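Local coordinates for Cg10997-pa (Drosophila melanogaster, PDB 2YV7), which might insert into membranes and form chloride channels whose activity depends on pH, and may play a role in ethanol sensitivity, at residues 114-119 / 170-175; 123-128 / 152-157; 207-212 / 252-257; 25-30 / 63-68. All coordinates share one frame; numbering follows the deposited sequence.

Overall arrangement
Contact 4 belongs to the thioredoxin-like N-terminal domain of this GST-fold protein; contacts 1, 2 and 3 lie among the helices of the rest of the chain. Contacts 1 and 2 touch: the carbonyl of F174 packs on CD1 of I125, and their centres are about 14 Å apart. Contacts 1 and 3 meet through D175 and Y207, a probable hydrogen bond between helices 173-193 and 202-212. Contacts 2 and 3 do not touch, with nearest atoms about 6 Å apart. Contact 4 lies across the centre of the chain from the other three, its centre 25 to 30 Å from theirs. The bound calcium ion is about 8 Å from the side chain of K28 in contact 4.

Contact 1: residues 114-119 / 170-175; sequences LFVQDK and TMCCFD
One backbone hydrogen bond crosses this contact. C173 N donates to L114 O at 2.9 Å, and the donor sits above the carbonyl plane. The same oxygen takes a weak bond from V116 N, which closes an inverse gamma turn centred on F115. Two N-H groups thus share L114 O.

Most apolar contacts centre on C173. Its CB sits over one face of the F115 ring, 3.7 Å from the centroid, in a CH-pi contact offset toward the CD2-CE2 side. SG takes the crowded position between backbone N and carbonyl carbon (chi1 56°). It lies obliquely to the F115 ring, a sulfur-aromatic contact, and also over the centre of one face of its neighbour F174. Separately, CG2 of V116 meets C172 CB at 3.7 Å.

C172 is the N-cap of helix 173-193 and forms a capping box with D175. C172 N gives a nearly straight bond to D175 OD2, 2.9 Å long, on the anti lone pair. F174 N returns a weak bond to C172 SG. The loop between helices 111-114 and 119-125 lies against this capped start.

The F174 ring reaches back to that loop and meets two carbonyls obliquely. Its CE2 is 3.5 Å from V116 O, and CZ is 3.7 Å from D118 O. D118 is itself an N-cap, with OD1 bonded to V121 N. F115 also packs on I104 and M105 of helix 97-107.

Contact 2: residues 123-128 / 152-157; sequences TLIENL and RKINDH
This is an apolar packing contact between the end of helix 119-125, with the turn after it, and the second half of helix 141-161. No hydrogen bond joins the two segments, though L124 O accepts one from H150 NE2 a turn earlier on helix 141-161. L124 carries most of it.

The L124 side chain leaves the backbone with CG anti to N (chi1 176°), and its two methyls part. CD2 lies over one face of the H157 imidazole, toward the rim near CG. It is 3.8 Å from the ring centroid, a CH-pi contact. CD1 goes to the backbone of the other helix and stops 3.8 Å from K153 O. CG itself rests 4.0 Å from I154 CG1, where the two cross obliquely. H157 also holds its CG anti to its backbone N, bringing the ring to L124. An alanine at L124 would remove CG and both methyls, and would probably leave the H157 face and I154 CG1 without these packing partners.

I154 extends the apolar patch. Its CD1 meets CD2 of L128 at 4.0 Å, while CG2 of I125 is a more distant neighbour. L128 closes a type II turn that starts at I125 and leads into helix 128-136.

Around this patch, I125 also packs on F174 and L128 on L178, both of helix 173-193. I154 touches L178 as well, and L204 of helix 202-212.

Contact 3: residues 207-212 / 252-257; sequences YMYHMY and TYIPID
Y212 meets T252 and I254 with its ring. CB leaves the helix toward segment 252-257, and CG lies anti to the carbonyl carbon (chi1 -66°). CG is 4.1 Å from both T252 O and T252 CB. One ortho carbon, CD1, meets the methyl CG2 of T252 at 3.7 Å. The other, CD2, comes within 3.4 Å of T252 O, and CE2 lies 3.9 Å from I254 CD1. That methyl approaches the rim in the ring plane. T252 CA stands over the centre of one face, 3.8 Å from the centroid and 8° off the normal, a CH-pi contact. M211 CG lies over the opposite face, offset toward the rim. At the tip, OH is hydrogen-bonded to Q183 OE1 and R186 NH1 of helix 173-193.

This surface contact lays the C-terminal tail, an irregular segment beyond helix 224-235, along helix 202-212 of the helical part of this GST fold. An alanine at Y212 would remove the ring and the hydroxyl, and would probably loosen the hold on T252 and the tie to Q183 and R186.

I254 also packs one turn back, against M208 and Y209. Its CG1 approaches the edge of the Y209 ring at CD1, 3.8 Å away, and the two side chains cross at about a right angle. CD1 of I254 reaches the helix backbone, 3.7 Å from Y209 N. I254 and P255 also pack on W205.

Contact 4: residues 25-30 / 63-68; sequences LIIKAS and VTTVDM
Strands 22-28 and 60-66 are the two parallel strands of a beta-alpha-beta unit in the thioredoxin-like N-terminal domain, joined through helix 41-55. Four backbone hydrogen bonds zip them together. T64 N donates to L25 O, in the carbonyl plane. I27 uses both backbone groups: its N donates to T64 O at 2.7 Å, and its O accepts from V66 N at 2.8 Å. These two bonds run nearly along their C=O axes. A29 N to V66 O carries the ladder one residue past the end of strand 22-28, with the donor well above the carbonyl plane.

The side chains pack on both faces. On one, I26 CG2 presses on V66 CG1 at 3.4 Å, tighter than usual van der Waals contact. Farther along, CG of K28 passes M68 CG at 4.1 Å. On the other face, I27 CD1 meets V63 CG1 at 3.6 Å. That face is covered by helix 41-55, where L25 and V63 touch F47. The methyl CG2 of T65 packs on A29 CB, 3.5 Å away.

Residues 42-66 are predicted to become a transmembrane helix after insertion. If so, insertion would probably break these four bonds and part the I26-V66 and I27-V63 contacts.

Contact 1: residues 114-119 / 170-175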
loop_
_atom_site.group_PDB
_atom_site.type_symbol
_atom_site.label_atom_id
_atom_site.label_comp_id
_atom_site.label_asym_id
_atom_site.label_seq_id
_atom_site.Cartn_x
_atom_site.Cartn_y
_atom_site.Cartn_z
ATOM N N LEU A 114 13.254 -8.829 3.895
ATOM C CA LEU A 114 12.094 -7.941 3.871
ATOM C C LEU A 114 10.884 -8.689 4.470
ATOM O O LEU A 114 10.025 -8.110 5.159
ATOM C CB LEU A 114 11.811 -7.507 2.433
ATOM C CG LEU A 114 10.819 -6.385 2.151
ATOM C CD1 LEU A 114 11.386 -5.090 2.706
ATOM C CD2 LEU A 114 10.517 -6.259 0.640
ATOM N N PHE A 115 10.808 -9.975 4.191
ATOM C CA PHE A 115 9.752 -10.803 4.722
ATOM C C PHE A 115 10.112 -11.393 6.090
ATOM O O PHE A 115 10.293 -12.587 6.240
ATOM C CB PHE A 115 9.293 -11.819 3.682
ATOM C CG PHE A 115 8.478 -11.203 2.575
ATOM C CD1 PHE A 115 9.089 -10.468 1.564
ATOM C CD2 PHE A 115 7.081 -11.325 2.565
ATOM C CE1 PHE A 115 8.349 -9.892 0.534
ATOM C CE2 PHE A 115 6.308 -10.734 1.539
ATOM C CZ PHE A 115 6.946 -10.004 0.518
ATOM N N VAL A 116 10.212 -10.508 7.084
ATOM C CA VAL A 116 10.496 -10.863 8.492
ATOM C C VAL A 116 9.451 -11.862 8.933
ATOM O O VAL A 116 8.313 -11.774 8.494
ATOM C CB VAL A 116 10.411 -9.612 9.443
ATOM C CG1 VAL A 116 10.602 -9.999 10.939
ATOM C CG2 VAL A 116 11.413 -8.554 9.060
ATOM N N GLN A 117 9.842 -12.816 9.777
ATOM C CA GLN A 117 8.887 -13.730 10.402
ATOM C C GLN A 117 8.409 -13.124 11.713
ATOM O O GLN A 117 9.186 -12.938 12.655
ATOM C CB GLN A 117 9.483 -15.134 10.622
ATOM C CG GLN A 117 10.246 -15.723 9.426
ATOM C CD GLN A 117 9.340 -16.385 8.379
ATOM O OE1 GLN A 117 8.512 -15.724 7.731
ATOM N NE2 GLN A 117 9.520 -17.701 8.189
ATOM N N ASP A 118 7.128 -12.754 11.749
ATOM C CA ASP A 118 6.533 -12.185 12.945
ATOM C C ASP A 118 5.034 -12.491 12.899
ATOM O O ASP A 118 4.251 -11.701 12.383
ATOM C CB ASP A 118 6.833 -10.684 13.050
ATOM C CG ASP A 118 6.410 -10.087 14.395
ATOM O OD1 ASP A 118 5.372 -10.528 14.942
ATOM O OD2 ASP A 118 7.102 -9.166 14.918
ATOM N N LYS A 119 4.636 -13.645 13.432
ATOM C CA LYS A 119 3.234 -14.054 13.414
ATOM C C LYS A 119 2.357 -13.095 14.206
ATOM O O LYS A 119 1.183 -12.913 13.883
ATOM C CB LYS A 119 3.070 -15.483 13.968
ATOM C CG LYS A 119 3.684 -16.555 13.091
ATOM C CD LYS A 119 2.976 -17.893 13.280
ATOM C CE LYS A 119 3.473 -18.986 12.292
ATOM N NZ LYS A 119 3.353 -18.597 10.839
ATOM N N THR A 170 13.642 -0.819 10.709
ATOM C CA THR A 170 13.704 -1.014 9.267
ATOM C C THR A 170 12.325 -1.463 8.755
ATOM O O THR A 170 11.643 -2.229 9.450
ATOM C CB THR A 170 14.726 -2.168 8.948
ATOM O OG1 THR A 170 16.056 -1.689 9.157
ATOM C CG2 THR A 170 14.613 -2.684 7.499
ATOM N N MET A 171 11.961 -1.017 7.556
ATOM C CA MET A 171 10.744 -1.460 6.883
ATOM C C MET A 171 10.738 -2.946 6.635
ATOM O O MET A 171 11.754 -3.532 6.238
ATOM C CB MET A 171 10.541 -0.698 5.557
ATOM C CG MET A 171 10.194 0.735 5.741
ATOM S SD MET A 171 8.425 0.854 6.131
ATOM C CE MET A 171 7.656 0.163 4.668
ATOM N N CYS A 172 9.580 -3.571 6.880
ATOM C CA CYS A 172 9.363 -4.923 6.381
ATOM C C CYS A 172 8.074 -5.055 5.561
ATOM O O CYS A 172 7.297 -4.074 5.359
ATOM C CB CYS A 172 9.359 -5.951 7.527
ATOM S SG CYS A 172 7.924 -5.765 8.553
ATOM N N CYS A 173 7.832 -6.266 5.102
ATOM C CA CYS A 173 6.655 -6.629 4.307
ATOM C C CYS A 173 5.328 -6.132 4.925
ATOM O O CYS A 173 4.366 -5.782 4.203
ATOM C CB CYS A 173 6.581 -8.145 4.033
ATOM S SG CYS A 173 6.612 -9.143 5.533
ATOM N N PHE A 174 5.244 -6.211 6.256
ATOM C CA PHE A 174 3.978 -5.907 6.941
ATOM C C PHE A 174 3.713 -4.417 6.888
ATOM O O PHE A 174 2.555 -4.005 6.833
ATOM C CB PHE A 174 4.021 -6.367 8.408
ATOM C CG PHE A 174 4.223 -7.890 8.560
ATOM C CD1 PHE A 174 3.272 -8.763 8.057
ATOM C CD2 PHE A 174 5.321 -8.399 9.230
ATOM C CE1 PHE A 174 3.439 -10.201 8.189
ATOM C CE2 PHE A 174 5.497 -9.790 9.340
ATOM C CZ PHE A 174 4.546 -10.665 8.849
ATOM N N ASP A 175 4.774 -3.611 6.911
ATOM C CA ASP A 175 4.633 -2.158 6.747
ATOM C C ASP A 175 4.066 -1.812 5.360
ATOM O O ASP A 175 3.157 -0.968 5.211
ATOM C CB ASP A 175 5.963 -1.483 6.995
ATOM C CG ASP A 175 6.430 -1.714 8.392
ATOM O OD1 ASP A 175 5.692 -1.265 9.346
ATOM O OD2 ASP A 175 7.445 -2.414 8.503
#

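Contact 2: residues 123-128 / 152-157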
loop_
_atom_site.group_PDB
_atom_site.type_symbol
_atom_site.label_atom_id
_atom_site.label_comp_id
_atom_site.label_asym_id
_atom_site.label_seq_id
_atom_site.Cartn_x
_atom_site.Cartn_y
_atom_site.Cartn_z
ATOM N N THR A 123 -0.912 -11.337 12.613
ATOM C CA THR A 123 -2.256 -11.476 13.187
ATOM C C THR A 123 -2.803 -10.088 13.539
ATOM O O THR A 123 -4.012 -9.805 13.417
ATOM C CB THR A 123 -2.173 -12.278 14.486
ATOM O OG1 THR A 123 -1.778 -13.629 14.196
ATOM C CG2 THR A 123 -3.583 -12.293 15.147
ATOM N N LEU A 124 -1.898 -9.233 14.017
ATOM C CA LEU A 124 -2.232 -7.851 14.373
ATOM C C LEU A 124 -2.957 -7.111 13.247
ATOM O O LEU A 124 -3.900 -6.387 13.484
ATOM C CB LEU A 124 -0.990 -7.070 14.803
ATOM C CG LEU A 124 -1.138 -5.571 15.123
ATOM C CD1 LEU A 124 -1.808 -5.474 16.490
ATOM C CD2 LEU A 124 0.266 -4.952 15.161
ATOM N N ILE A 125 -2.436 -7.208 12.021
ATOM C CA ILE A 125 -3.001 -6.399 10.946
ATOM C C ILE A 125 -4.051 -7.115 10.081
ATOM O O ILE A 125 -4.688 -6.508 9.238
ATOM C CB ILE A 125 -1.894 -5.807 10.077
ATOM C CG1 ILE A 125 -1.115 -6.911 9.310
ATOM C CG2 ILE A 125 -0.901 -4.991 10.969
ATOM C CD1 ILE A 125 -0.041 -6.335 8.261
ATOM N N GLU A 126 -4.216 -8.418 10.280
ATOM C CA GLU A 126 -5.152 -9.189 9.476
ATOM C C GLU A 126 -6.567 -8.611 9.504
ATOM O O GLU A 126 -7.051 -8.179 10.576
ATOM C CB GLU A 126 -5.165 -10.647 9.961
ATOM C CG GLU A 126 -5.912 -11.575 9.051
ATOM C CD GLU A 126 -5.728 -13.020 9.480
ATOM O OE1 GLU A 126 -5.667 -13.250 10.730
ATOM O OE2 GLU A 126 -5.609 -13.891 8.560
ATOM N N ASN A 127 -7.216 -8.596 8.332
ATOM C CA ASN A 127 -8.634 -8.212 8.197
ATOM C C ASN A 127 -8.910 -6.722 8.445
ATOM O O ASN A 127 -10.051 -6.296 8.583
ATOM C CB ASN A 127 -9.517 -9.041 9.174
ATOM C CG ASN A 127 -9.651 -10.529 8.770
ATOM O OD1 ASN A 127 -9.700 -11.423 9.645
ATOM N ND2 ASN A 127 -9.717 -10.797 7.476
ATOM N N LEU A 128 -7.876 -5.901 8.445
ATOM C CA LEU A 128 -8.072 -4.472 8.647
ATOM C C LEU A 128 -8.882 -3.861 7.513
ATOM O O LEU A 128 -9.875 -3.117 7.708
ATOM C CB LEU A 128 -6.705 -3.778 8.805
ATOM C CG LEU A 128 -6.732 -2.253 8.897
ATOM C CD1 LEU A 128 -7.497 -1.891 10.193
ATOM C CD2 LEU A 128 -5.309 -1.666 8.912
ATOM N N ARG A 152 -6.616 0.981 17.328
ATOM C CA ARG A 152 -6.103 1.068 18.721
ATOM C C ARG A 152 -5.136 -0.015 19.035
ATOM O O ARG A 152 -4.124 0.216 19.679
ATOM C CB ARG A 152 -7.288 1.143 19.699
ATOM C CG ARG A 152 -6.963 1.166 21.225
ATOM C CD ARG A 152 -6.046 2.343 21.579
ATOM N NE ARG A 152 -5.666 2.390 23.024
ATOM C CZ ARG A 152 -6.392 3.034 23.940
ATOM N NH1 ARG A 152 -7.502 3.632 23.558
ATOM N NH2 ARG A 152 -5.996 3.085 25.221
ATOM N N LYS A 153 -5.449 -1.228 18.624
ATOM C CA LYS A 153 -4.536 -2.384 18.793
ATOM C C LYS A 153 -3.226 -2.129 18.110
ATOM O O LYS A 153 -2.153 -2.345 18.705
ATOM C CB LYS A 153 -5.154 -3.695 18.288
ATOM C CG LYS A 153 -6.561 -4.140 18.840
ATOM C CD LYS A 153 -6.761 -4.045 20.298
ATOM C CE LYS A 153 -8.335 -4.191 20.603
ATOM N NZ LYS A 153 -8.974 -5.231 19.680
ATOM N N ILE A 154 -3.277 -1.634 16.866
ATOM C CA ILE A 154 -2.025 -1.308 16.141
ATOM C C ILE A 154 -1.271 -0.205 16.857
ATOM O O ILE A 154 -0.111 -0.282 17.090
ATOM C CB ILE A 154 -2.329 -0.972 14.648
ATOM C CG1 ILE A 154 -2.988 -2.215 14.015
ATOM C CG2 ILE A 154 -1.096 -0.463 13.914
ATOM C CD1 ILE A 154 -3.759 -1.970 12.587
ATOM N N ASN A 155 -1.979 0.842 17.279
ATOM C CA ASN A 155 -1.316 1.894 18.025
ATOM C C ASN A 155 -0.562 1.360 19.268
ATOM O O ASN A 155 0.564 1.770 19.555
ATOM C CB ASN A 155 -2.359 2.908 18.504
ATOM C CG ASN A 155 -1.722 3.995 19.393
ATOM O OD1 ASN A 155 -1.723 3.918 20.663
ATOM N ND2 ASN A 155 -1.172 4.985 18.753
ATOM N N ASP A 156 -1.228 0.492 19.997
ATOM C CA ASP A 156 -0.724 0.016 21.288
ATOM C C ASP A 156 0.442 -0.955 21.088
ATOM O O ASP A 156 1.478 -0.851 21.796
ATOM C CB ASP A 156 -1.916 -0.519 22.101
ATOM C CG ASP A 156 -2.780 0.604 22.650
ATOM O OD1 ASP A 156 -2.504 1.806 22.414
ATOM O OD2 ASP A 156 -3.699 0.248 23.369
ATOM N N HIS A 157 0.372 -1.796 20.055
ATOM C CA HIS A 157 1.618 -2.500 19.542
ATOM C C HIS A 157 2.824 -1.554 19.297
ATOM O O HIS A 157 3.890 -1.747 19.860
ATOM C CB HIS A 157 1.300 -3.259 18.237
ATOM C CG HIS A 157 2.485 -3.973 17.642
ATOM N ND1 HIS A 157 3.392 -3.355 16.793
ATOM C CD2 HIS A 157 2.885 -5.256 17.743
ATOM C CE1 HIS A 157 4.346 -4.221 16.459
ATOM N NE2 HIS A 157 4.041 -5.387 17.004
#

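Contact 3: residues 207-212 / 252-257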
loop_
_atom_site.group_PDB
_atom_site.type_symbol
_atom_site.label_atom_id
_atom_site.label_comp_id
_atom_site.label_asym_id
_atom_site.label_seq_id
_atom_site.Cartn_x
_atom_site.Cartn_y
_atom_site.Cartn_z
ATOM N N TYR A 207 3.807 6.805 13.454
ATOM C CA TYR A 207 4.098 5.875 12.373
ATOM C C TYR A 207 3.739 6.516 10.999
ATOM O O TYR A 207 4.514 6.427 10.040
ATOM C CB TYR A 207 3.246 4.598 12.610
ATOM C CG TYR A 207 3.423 3.473 11.629
ATOM C CD1 TYR A 207 4.534 2.624 11.668
ATOM C CD2 TYR A 207 2.430 3.231 10.686
ATOM C CE1 TYR A 207 4.676 1.528 10.789
ATOM C CE2 TYR A 207 2.536 2.120 9.781
ATOM C CZ TYR A 207 3.625 1.283 9.849
ATOM O OH TYR A 207 3.646 0.239 8.970
ATOM N N MET A 208 2.551 7.142 10.905
ATOM C CA MET A 208 2.140 7.785 9.657
ATOM C C MET A 208 3.057 8.963 9.307
ATOM O O MET A 208 3.414 9.181 8.123
ATOM C CB MET A 208 0.651 8.173 9.724
ATOM C CG MET A 208 -0.214 6.936 9.766
ATOM S SD MET A 208 -1.971 7.258 9.613
ATOM C CE MET A 208 -2.422 7.568 11.299
ATOM N N TYR A 209 3.498 9.682 10.329
ATOM C CA TYR A 209 4.428 10.762 10.111
ATOM C C TYR A 209 5.638 10.203 9.363
ATOM O O TYR A 209 6.023 10.715 8.302
ATOM C CB TYR A 209 4.814 11.382 11.433
ATOM C CG TYR A 209 5.810 12.477 11.294
ATOM C CD1 TYR A 209 5.409 13.745 10.866
ATOM C CD2 TYR A 209 7.138 12.261 11.591
ATOM C CE1 TYR A 209 6.332 14.779 10.734
ATOM C CE2 TYR A 209 8.057 13.275 11.474
ATOM C CZ TYR A 209 7.643 14.537 11.031
ATOM O OH TYR A 209 8.559 15.578 10.919
ATOM N N HIS A 210 6.191 9.125 9.872
ATOM C CA HIS A 210 7.306 8.461 9.190
ATOM C C HIS A 210 6.983 7.893 7.845
ATOM O O HIS A 210 7.840 7.846 6.994
ATOM C CB HIS A 210 7.926 7.409 10.067
ATOM C CG HIS A 210 8.542 7.979 11.307
ATOM N ND1 HIS A 210 9.399 9.060 11.273
ATOM C CD2 HIS A 210 8.365 7.674 12.618
ATOM C CE1 HIS A 210 9.756 9.373 12.513
ATOM N NE2 HIS A 210 9.151 8.538 13.347
ATOM N N MET A 211 5.755 7.388 7.668
ATOM C CA MET A 211 5.314 6.894 6.366
ATOM C C MET A 211 5.356 7.926 5.283
ATOM O O MET A 211 5.722 7.623 4.129
ATOM C CB MET A 211 3.888 6.310 6.527
ATOM C CG MET A 211 2.945 6.528 5.491
ATOM S SD MET A 211 1.446 5.639 6.108
ATOM C CE MET A 211 0.298 6.955 5.871
ATOM N N TYR A 212 5.055 9.167 5.647
ATOM C CA TYR A 212 5.078 10.222 4.665
ATOM C C TYR A 212 6.487 10.695 4.331
ATOM O O TYR A 212 6.643 11.397 3.332
ATOM C CB TYR A 212 4.227 11.372 5.147
ATOM C CG TYR A 212 2.739 11.007 5.233
ATOM C CD1 TYR A 212 2.037 10.408 4.110
ATOM C CD2 TYR A 212 2.012 11.262 6.418
ATOM C CE1 TYR A 212 0.717 10.047 4.190
ATOM C CE2 TYR A 212 0.657 10.923 6.496
ATOM C CZ TYR A 212 0.014 10.356 5.380
ATOM O OH TYR A 212 -1.277 10.026 5.474
ATOM N N THR A 252 -1.241 14.322 3.564
ATOM C CA THR A 252 -0.013 14.073 4.308
ATOM C C THR A 252 0.052 14.725 5.690
ATOM O O THR A 252 1.063 14.546 6.434
ATOM C CB THR A 252 1.283 14.465 3.565
ATOM O OG1 THR A 252 1.256 15.878 3.298
ATOM C CG2 THR A 252 1.511 13.619 2.290
ATOM N N TYR A 253 -0.990 15.462 6.064
ATOM C CA TYR A 253 -0.887 16.207 7.330
ATOM C C TYR A 253 -1.014 15.309 8.530
ATOM O O TYR A 253 -1.650 14.257 8.478
ATOM C CB TYR A 253 -1.936 17.343 7.419
ATOM C CG TYR A 253 -3.345 16.858 7.513
ATOM C CD1 TYR A 253 -4.062 16.573 6.363
ATOM C CD2 TYR A 253 -3.970 16.687 8.743
ATOM C CE1 TYR A 253 -5.347 16.125 6.433
ATOM C CE2 TYR A 253 -5.275 16.253 8.814
ATOM C CZ TYR A 253 -5.945 15.966 7.657
ATOM O OH TYR A 253 -7.249 15.501 7.685
ATOM N N ILE A 254 -0.426 15.755 9.629
ATOM C CA ILE A 254 -0.475 15.055 10.915
ATOM C C ILE A 254 -1.186 16.077 11.862
ATOM O O ILE A 254 -0.749 17.248 11.940
ATOM C CB ILE A 254 0.936 14.694 11.362
ATOM C CG1 ILE A 254 1.700 13.849 10.288
ATOM C CG2 ILE A 254 0.933 14.006 12.749
ATOM C CD1 ILE A 254 1.064 12.433 10.111
ATOM N N PRO A 255 -2.317 15.682 12.501
ATOM C CA PRO A 255 -3.059 16.607 13.373
ATOM C C PRO A 255 -2.413 16.872 14.728
ATOM O O PRO A 255 -2.965 17.629 15.526
ATOM C CB PRO A 255 -4.463 15.960 13.491
ATOM C CG PRO A 255 -4.214 14.505 13.262
ATOM C CD PRO A 255 -2.988 14.370 12.408
ATOM N N ILE A 256 -1.251 16.296 14.987
ATOM C CA ILE A 256 -0.568 16.553 16.274
ATOM C C ILE A 256 0.889 16.827 16.035
ATOM O O ILE A 256 1.390 16.539 14.956
ATOM C CB ILE A 256 -0.715 15.372 17.262
ATOM C CG1 ILE A 256 -0.212 14.062 16.638
ATOM C CG2 ILE A 256 -2.173 15.217 17.676
ATOM C CD1 ILE A 256 -0.026 12.923 17.650
ATOM N N ASP A 257 1.553 17.395 17.044
ATOM C CA ASP A 257 3.019 17.509 17.079
ATOM C C ASP A 257 3.632 16.153 17.406
ATOM O O ASP A 257 3.061 15.377 18.196
ATOM C CB ASP A 257 3.461 18.516 18.154
ATOM C CG ASP A 257 3.246 19.972 17.745
ATOM O OD1 ASP A 257 3.244 20.297 16.526
ATOM O OD2 ASP A 257 3.107 20.809 18.669
#

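Contact 4: residues 25-30 / 63-68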
loop_
_atom_site.group_PDB
_atom_site.type_symbol
_atom_site.label_atom_id
_atom_site.label_comp_id
_atom_site.label_asym_id
_atom_site.label_seq_id
_atom_site.Cartn_x
_atom_site.Cartn_y
_atom_site.Cartn_z
ATOM N N LEU A 25 7.069 -4.207 -12.607
ATOM C CA LEU A 25 5.787 -4.361 -11.936
ATOM C C LEU A 25 4.691 -3.688 -12.773
ATOM O O LEU A 25 4.740 -2.494 -13.018
ATOM C CB LEU A 25 5.811 -3.779 -10.503
ATOM C CG LEU A 25 4.501 -4.013 -9.737
ATOM C CD1 LEU A 25 4.249 -5.492 -9.465
ATOM C CD2 LEU A 25 4.598 -3.185 -8.421
ATOM N N ILE A 26 3.737 -4.483 -13.229
ATOM C CA ILE A 26 2.586 -3.893 -13.909
ATOM C C ILE A 26 1.520 -3.523 -12.890
ATOM O O ILE A 26 1.099 -4.371 -12.099
ATOM C CB ILE A 26 1.983 -4.831 -14.957
ATOM C CG1 ILE A 26 3.075 -5.187 -16.009
ATOM C CG2 ILE A 26 0.814 -4.175 -15.612
ATOM C CD1 ILE A 26 2.548 -5.924 -17.266
ATOM N N ILE A 27 1.045 -2.274 -12.951
ATOM C CA ILE A 27 -0.004 -1.790 -12.014
ATOM C C ILE A 27 -1.230 -1.194 -12.737
ATOM O O ILE A 27 -1.131 -0.783 -13.870
ATOM C CB ILE A 27 0.595 -0.803 -10.926
ATOM C CG1 ILE A 27 0.925 0.560 -11.529
ATOM C CG2 ILE A 27 1.722 -1.473 -10.167
ATOM C CD1 ILE A 27 1.482 1.639 -10.529
ATOM N N LYS A 28 -2.374 -1.140 -12.056
ATOM C CA LYS A 28 -3.625 -0.608 -12.596
ATOM C C LYS A 28 -3.531 0.905 -12.565
ATOM O O LYS A 28 -3.047 1.482 -11.567
ATOM C CB LYS A 28 -4.801 -1.009 -11.716
ATOM C CG LYS A 28 -5.197 -2.495 -11.782
ATOM C CD LYS A 28 -6.213 -2.864 -10.687
ATOM C CE LYS A 28 -7.140 -4.033 -11.135
ATOM N NZ LYS A 28 -8.112 -4.507 -10.085
ATOM N N ALA A 29 -3.945 1.528 -13.671
ATOM C CA ALA A 29 -4.003 2.967 -13.808
ATOM C C ALA A 29 -5.234 3.508 -13.128
ATOM O O ALA A 29 -6.259 2.826 -13.004
ATOM C CB ALA A 29 -4.077 3.383 -15.274
ATOM N N SER A 30 -5.099 4.758 -12.731
ATOM C CA SER A 30 -6.201 5.613 -12.377
ATOM C C SER A 30 -7.331 5.470 -13.385
ATOM O O SER A 30 -7.124 5.465 -14.588
ATOM C CB SER A 30 -5.707 7.056 -12.385
ATOM O OG SER A 30 -6.772 7.988 -12.357
ATOM N N VAL A 63 8.190 0.285 -13.312
ATOM C CA VAL A 63 6.754 0.265 -13.052
ATOM C C VAL A 63 5.958 0.675 -14.299
ATOM O O VAL A 63 6.145 1.779 -14.825
ATOM C CB VAL A 63 6.414 1.134 -11.821
ATOM C CG1 VAL A 63 4.901 1.199 -11.582
ATOM C CG2 VAL A 63 7.114 0.576 -10.582
ATOM N N THR A 64 5.101 -0.242 -14.760
ATOM C CA THR A 64 4.268 -0.088 -15.950
ATOM C C THR A 64 2.811 0.061 -15.527
ATOM O O THR A 64 2.250 -0.808 -14.878
ATOM C CB THR A 64 4.355 -1.316 -16.870
ATOM O OG1 THR A 64 5.736 -1.569 -17.204
ATOM C CG2 THR A 64 3.560 -1.101 -18.133
ATOM N N THR A 65 2.194 1.163 -15.932
ATOM C CA THR A 65 0.801 1.422 -15.610
ATOM C C THR A 65 -0.109 1.018 -16.788
ATOM O O THR A 65 0.126 1.435 -17.926
ATOM C CB THR A 65 0.648 2.916 -15.244
ATOM O OG1 THR A 65 1.656 3.264 -14.285
ATOM C CG2 THR A 65 -0.635 3.170 -14.621
ATOM N N VAL A 66 -1.115 0.199 -16.535
ATOM C CA VAL A 66 -2.086 -0.169 -17.583
ATOM C C VAL A 66 -3.517 0.296 -17.260
ATOM O O VAL A 66 -4.051 0.102 -16.157
ATOM C CB VAL A 66 -2.084 -1.702 -17.915
ATOM C CG1 VAL A 66 -1.998 -2.507 -16.670
ATOM C CG2 VAL A 66 -3.354 -2.122 -18.671
ATOM N N ASP A 67 -4.144 0.893 -18.262
ATOM C CA ASP A 67 -5.539 1.305 -18.131
ATOM C C ASP A 67 -6.319 0.074 -18.463
ATOM O O ASP A 67 -6.274 -0.407 -19.599
ATOM C CB ASP A 67 -5.857 2.430 -19.115
ATOM C CG ASP A 67 -7.278 2.965 -18.981
ATOM O OD1 ASP A 67 -8.094 2.425 -18.175
ATOM O OD2 ASP A 67 -7.563 3.948 -19.698
ATOM N N MET A 68 -7.024 -0.441 -17.470
ATOM C CA MET A 68 -7.691 -1.730 -17.599
ATOM C C MET A 68 -8.918 -1.735 -18.502
ATOM O O MET A 68 -9.387 -2.804 -18.915
ATOM C CB MET A 68 -7.984 -2.325 -16.225
ATOM C CG MET A 68 -6.739 -2.956 -15.590
ATOM S SD MET A 68 -5.972 -4.255 -16.598
ATOM C CE MET A 68 -7.081 -5.628 -16.208
#